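Local coordinates for nigerythrin (Desulfovibrio vulgaris subsp. vulgaris, PDB 1YUZ), which reduces hydrogen peroxide as an NADH peroxidase in vitro, pairing a hemerythrin-like diiron centre with a rubredoxin-like iron centre in each subunit of a homodimer, at residues B[30-40]-B[80-91]. Residues are numbered along the deposited sequence; the frame is centred on the assembly and turned at random.
With FE (Fe (III) ion), chain F.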
loop_
_atom_site.group_PDB
_atom_site.type_symbol
_atom_site.label_atom_id
_atom_site.label_comp_id
_atom_site.label_asym_id
_atom_site.label_seq_id
_atom_site.Cartn_x
_atom_site.Cartn_y
_atom_site.Cartn_z
ATOM N N LEU B 30 -1.199 -26.843 11.295
ATOM C CA LEU B 30 -0.300 -27.581 10.418
ATOM C C LEU B 30 -0.684 -27.313 8.967
ATOM O O LEU B 30 0.176 -27.051 8.126
ATOM C CB LEU B 30 -0.380 -29.085 10.693
ATOM C CG LEU B 30 0.466 -29.942 9.746
ATOM C CD1 LEU B 30 1.930 -29.536 9.865
ATOM C CD2 LEU B 30 0.292 -31.419 10.072
ATOM N N GLU B 31 -1.981 -27.389 8.676
ATOM C CA GLU B 31 -2.468 -27.139 7.326
ATOM C C GLU B 31 -2.196 -25.690 6.925
ATOM O O GLU B 31 -1.827 -25.416 5.784
ATOM C CB GLU B 31 -3.973 -27.425 7.235
ATOM C CG GLU B 31 -4.352 -28.879 7.492
ATOM C CD GLU B 31 -5.849 -29.123 7.401
ATOM O OE1 GLU B 31 -6.617 -28.415 8.086
ATOM O OE2 GLU B 31 -6.260 -30.030 6.646
ATOM N N ASN B 32 -2.371 -24.766 7.867
ATOM C CA ASN B 32 -2.143 -23.354 7.586
ATOM C C ASN B 32 -0.678 -23.072 7.291
ATOM O O ASN B 32 -0.358 -22.264 6.419
ATOM C CB ASN B 32 -2.632 -22.492 8.749
ATOM C CG ASN B 32 -4.115 -22.657 8.997
ATOM O OD1 ASN B 32 -4.868 -22.988 8.081
ATOM N ND2 ASN B 32 -4.544 -22.416 10.229
ATOM N N LEU B 33 0.216 -23.736 8.013
ATOM C CA LEU B 33 1.642 -23.557 7.778
ATOM C C LEU B 33 1.966 -23.988 6.352
ATOM O O LEU B 33 2.713 -23.311 5.643
ATOM C CB LEU B 33 2.458 -24.390 8.772
ATOM C CG LEU B 33 2.610 -23.796 10.174
ATOM C CD1 LEU B 33 3.080 -24.860 11.155
ATOM C CD2 LEU B 33 3.598 -22.638 10.118
ATOM N N LYS B 34 1.393 -25.111 5.926
ATOM C CA LYS B 34 1.632 -25.610 4.579
ATOM C C LYS B 34 1.029 -24.667 3.546
ATOM O O LYS B 34 1.608 -24.452 2.481
ATOM C CB LYS B 34 1.029 -27.003 4.408
ATOM C CG LYS B 34 1.662 -28.066 5.280
ATOM C CD LYS B 34 0.995 -29.405 5.033
ATOM C CE LYS B 34 1.574 -30.488 5.916
ATOM N NZ LYS B 34 0.863 -31.777 5.697
ATOM N N ALA B 35 -0.137 -24.112 3.861
ATOM C CA ALA B 35 -0.801 -23.190 2.947
ATOM C C ALA B 35 0.036 -21.929 2.797
ATOM O O ALA B 35 0.169 -21.384 1.700
ATOM C CB ALA B 35 -2.190 -22.844 3.463
ATOM N N ALA B 36 0.602 -21.462 3.904
ATOM C CA ALA B 36 1.434 -20.268 3.870
ATOM C C ALA B 36 2.670 -20.540 3.021
ATOM O O ALA B 36 3.058 -19.716 2.199
ATOM C CB ALA B 36 1.842 -19.872 5.281
ATOM N N ILE B 37 3.288 -21.700 3.216
ATOM C CA ILE B 37 4.472 -22.042 2.442
ATOM C C ILE B 37 4.118 -22.052 0.961
ATOM O O ILE B 37 4.868 -21.536 0.135
ATOM C CB ILE B 37 5.036 -23.418 2.857
ATOM C CG1 ILE B 37 5.665 -23.305 4.248
ATOM C CG2 ILE B 37 6.069 -23.896 1.844
ATOM C CD1 ILE B 37 6.028 -24.627 4.865
ATOM N N ALA B 38 2.966 -22.626 0.628
ATOM C CA ALA B 38 2.533 -22.681 -0.766
ATOM C C ALA B 38 2.379 -21.265 -1.311
ATOM O O ALA B 38 2.860 -20.953 -2.401
ATOM C CB ALA B 38 1.212 -23.435 -0.878
ATOM N N GLY B 39 1.712 -20.414 -0.540
ATOM C CA GLY B 39 1.509 -19.040 -0.961
ATOM C C GLY B 39 2.810 -18.278 -1.123
ATOM O O GLY B 39 2.983 -17.533 -2.087
ATOM N N GLU B 40 3.731 -18.462 -0.185
ATOM C CA GLU B 40 5.013 -17.773 -0.247
ATOM C C GLU B 40 5.873 -18.288 -1.387
ATOM O O GLU B 40 6.677 -17.548 -1.947
ATOM C CB GLU B 40 5.747 -17.915 1.085
ATOM C CG GLU B 40 4.987 -17.289 2.255
ATOM C CD GLU B 40 4.893 -15.769 2.164
ATOM O OE1 GLU B 40 4.735 -15.226 1.045
ATOM O OE2 GLU B 40 4.969 -15.114 3.221
ATOM N N GLU B 80 8.523 -21.221 8.351
ATOM C CA GLU B 80 7.331 -22.057 8.338
ATOM C C GLU B 80 7.679 -23.524 8.115
ATOM O O GLU B 80 7.139 -24.407 8.786
ATOM C CB GLU B 80 6.366 -21.539 7.266
ATOM C CG GLU B 80 5.844 -20.146 7.630
ATOM C CD GLU B 80 5.321 -19.327 6.459
ATOM O OE1 GLU B 80 5.418 -19.766 5.295
ATOM O OE2 GLU B 80 4.809 -18.220 6.722
ATOM N N TYR B 81 8.599 -23.780 7.192
ATOM C CA TYR B 81 9.023 -25.143 6.895
ATOM C C TYR B 81 9.623 -25.825 8.123
ATOM O O TYR B 81 9.359 -27.004 8.377
ATOM C CB TYR B 81 10.045 -25.133 5.756
ATOM C CG TYR B 81 10.683 -26.476 5.494
ATOM C CD1 TYR B 81 9.917 -27.564 5.082
ATOM C CD2 TYR B 81 12.054 -26.659 5.660
ATOM C CE1 TYR B 81 10.502 -28.805 4.837
ATOM C CE2 TYR B 81 12.649 -27.897 5.421
ATOM C CZ TYR B 81 11.867 -28.962 5.010
ATOM O OH TYR B 81 12.450 -30.188 4.772
ATOM N N ALA B 82 10.426 -25.087 8.885
ATOM C CA ALA B 82 11.055 -25.647 10.075
ATOM C C ALA B 82 10.000 -26.210 11.019
ATOM O O ALA B 82 10.191 -27.273 11.611
ATOM C CB ALA B 82 11.879 -24.583 10.782
ATOM N N LEU B 83 8.887 -25.499 11.160
ATOM C CA LEU B 83 7.815 -25.956 12.035
ATOM C C LEU B 83 7.112 -27.181 11.466
ATOM O O LEU B 83 6.825 -28.134 12.192
ATOM C CB LEU B 83 6.794 -24.840 12.268
ATOM C CG LEU B 83 7.261 -23.629 13.078
ATOM C CD1 LEU B 83 6.086 -22.691 13.309
ATOM C CD2 LEU B 83 7.836 -24.090 14.410
ATOM N N VAL B 84 6.833 -27.163 10.169
ATOM C CA VAL B 84 6.167 -28.292 9.535
ATOM C C VAL B 84 7.041 -29.544 9.593
ATOM O O VAL B 84 6.546 -30.646 9.833
ATOM C CB VAL B 84 5.831 -27.988 8.058
ATOM C CG1 VAL B 84 5.224 -29.219 7.399
ATOM C CG2 VAL B 84 4.863 -26.814 7.975
ATOM N N ALA B 85 8.342 -29.363 9.383
ATOM C CA ALA B 85 9.295 -30.471 9.395
ATOM C C ALA B 85 9.333 -31.230 10.717
ATOM O O ALA B 85 9.488 -32.452 10.731
ATOM C CB ALA B 85 10.691 -29.957 9.053
ATOM N N GLU B 86 9.205 -30.501 11.819
ATOM C CA GLU B 86 9.232 -31.105 13.145
ATOM C C GLU B 86 7.983 -31.940 13.394
ATOM O O GLU B 86 8.025 -32.941 14.109
ATOM C CB GLU B 86 9.341 -30.015 14.213
ATOM C CG GLU B 86 10.583 -29.151 14.096
ATOM C CD GLU B 86 10.626 -28.050 15.136
ATOM O OE1 GLU B 86 10.557 -28.370 16.341
ATOM O OE2 GLU B 86 10.730 -26.865 14.749
ATOM N N MET B 87 6.874 -31.524 12.795
ATOM C CA MET B 87 5.606 -32.222 12.963
ATOM C C MET B 87 5.400 -33.297 11.901
ATOM O O MET B 87 4.797 -34.337 12.170
ATOM C CB MET B 87 4.458 -31.212 12.923
ATOM C CG MET B 87 3.104 -31.775 13.317
ATOM S SD MET B 87 1.883 -30.470 13.548
ATOM C CE MET B 87 2.132 -30.074 15.279
ATOM N N GLU B 88 5.904 -33.049 10.697
ATOM C CA GLU B 88 5.764 -34.010 9.608
ATOM C C GLU B 88 7.072 -34.059 8.817
ATOM O O GLU B 88 7.235 -33.358 7.820
ATOM C CB GLU B 88 4.596 -33.589 8.707
ATOM C CG GLU B 88 4.427 -34.408 7.437
ATOM C CD GLU B 88 3.171 -34.034 6.670
ATOM O OE1 GLU B 88 3.073 -34.384 5.476
ATOM O OE2 GLU B 88 2.274 -33.399 7.266
ATOM N N PRO B 89 8.025 -34.897 9.263
ATOM C CA PRO B 89 9.341 -35.069 8.635
ATOM C C PRO B 89 9.318 -35.409 7.147
ATOM O O PRO B 89 10.245 -35.065 6.411
ATOM C CB PRO B 89 9.975 -36.179 9.469
ATOM C CG PRO B 89 9.365 -35.971 10.816
ATOM C CD PRO B 89 7.920 -35.728 10.474
ATOM N N GLY B 90 8.264 -36.088 6.706
ATOM C CA GLY B 90 8.164 -36.463 5.307
ATOM C C GLY B 90 7.735 -35.330 4.396
ATOM O O GLY B 90 7.744 -35.473 3.173
ATOM N N TYR B 91 7.361 -34.200 4.986
ATOM C CA TYR B 91 6.920 -33.048 4.209
ATOM C C TYR B 91 8.028 -32.463 3.343
ATOM O O TYR B 91 9.148 -32.241 3.807
ATOM C CB TYR B 91 6.387 -31.954 5.135
ATOM C CG TYR B 91 6.052 -30.668 4.412
ATOM C CD1 TYR B 91 4.902 -30.561 3.628
ATOM C CD2 TYR B 91 6.903 -29.566 4.486
ATOM C CE1 TYR B 91 4.610 -29.384 2.935
ATOM C CE2 TYR B 91 6.621 -28.390 3.797
ATOM C CZ TYR B 91 5.476 -28.306 3.026
ATOM O OH TYR B 91 5.200 -27.142 2.345
HETATM FE FE FE F . 4.613 -13.290 1.813
HETATM O O HOH W 1 3.012 -26.344 1.222
HETATM O O HOH W 2 4.525 -11.677 0.698
#
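Val84 is a knob in a hole formed by Leu30, Leu33, Lys34 and Ile37, where the first two helices of the ferritin-like four-helix bundle run roughly antiparallel (140° between axes). Its compact, branched side chain suits the fit: CG2 presses on Leu33 CB at 3.5 Å, and CG1, anti to the backbone N (chi1 176°), reaches Leu30 CD1 and lies over one face of the Tyr91 ring, toward its rim. Leu33 CD1 also meets Leu83 CB at 3.9 Å, and Leu30 lies against the sulfur of Met87 at the solvent-facing end.

Beyond the helix, the type I turn from Glu88 to Tyr91 brings those two side chains against segment 30-40. The extended Lys34 chain runs alongside the Tyr91 ring, CG 4.0 Å from CE1, and delivers NZ to Glu88 OE2 at 2.7 Å; in this salt bridge NZ comes to OE2 on the syn side, 28° out of the carboxylate plane.

Toward the iron, Glu80 is the second knob, among Leu33, Ala36, Ile37 and Glu40; small Ala36 admits its carboxylate. Tyr123 OH hydrogen-bonds both Glu80 OE2 and Glu40 OE2, linking the two side chains. Glu40 chelates the ferric ion through both oxygens, with Glu73, Glu118 and Glu149 as its other protein ligands. On the Tyr91 flank, one water bridges Tyr91 OH (2.6 Å) and Lys34 O (2.7 Å).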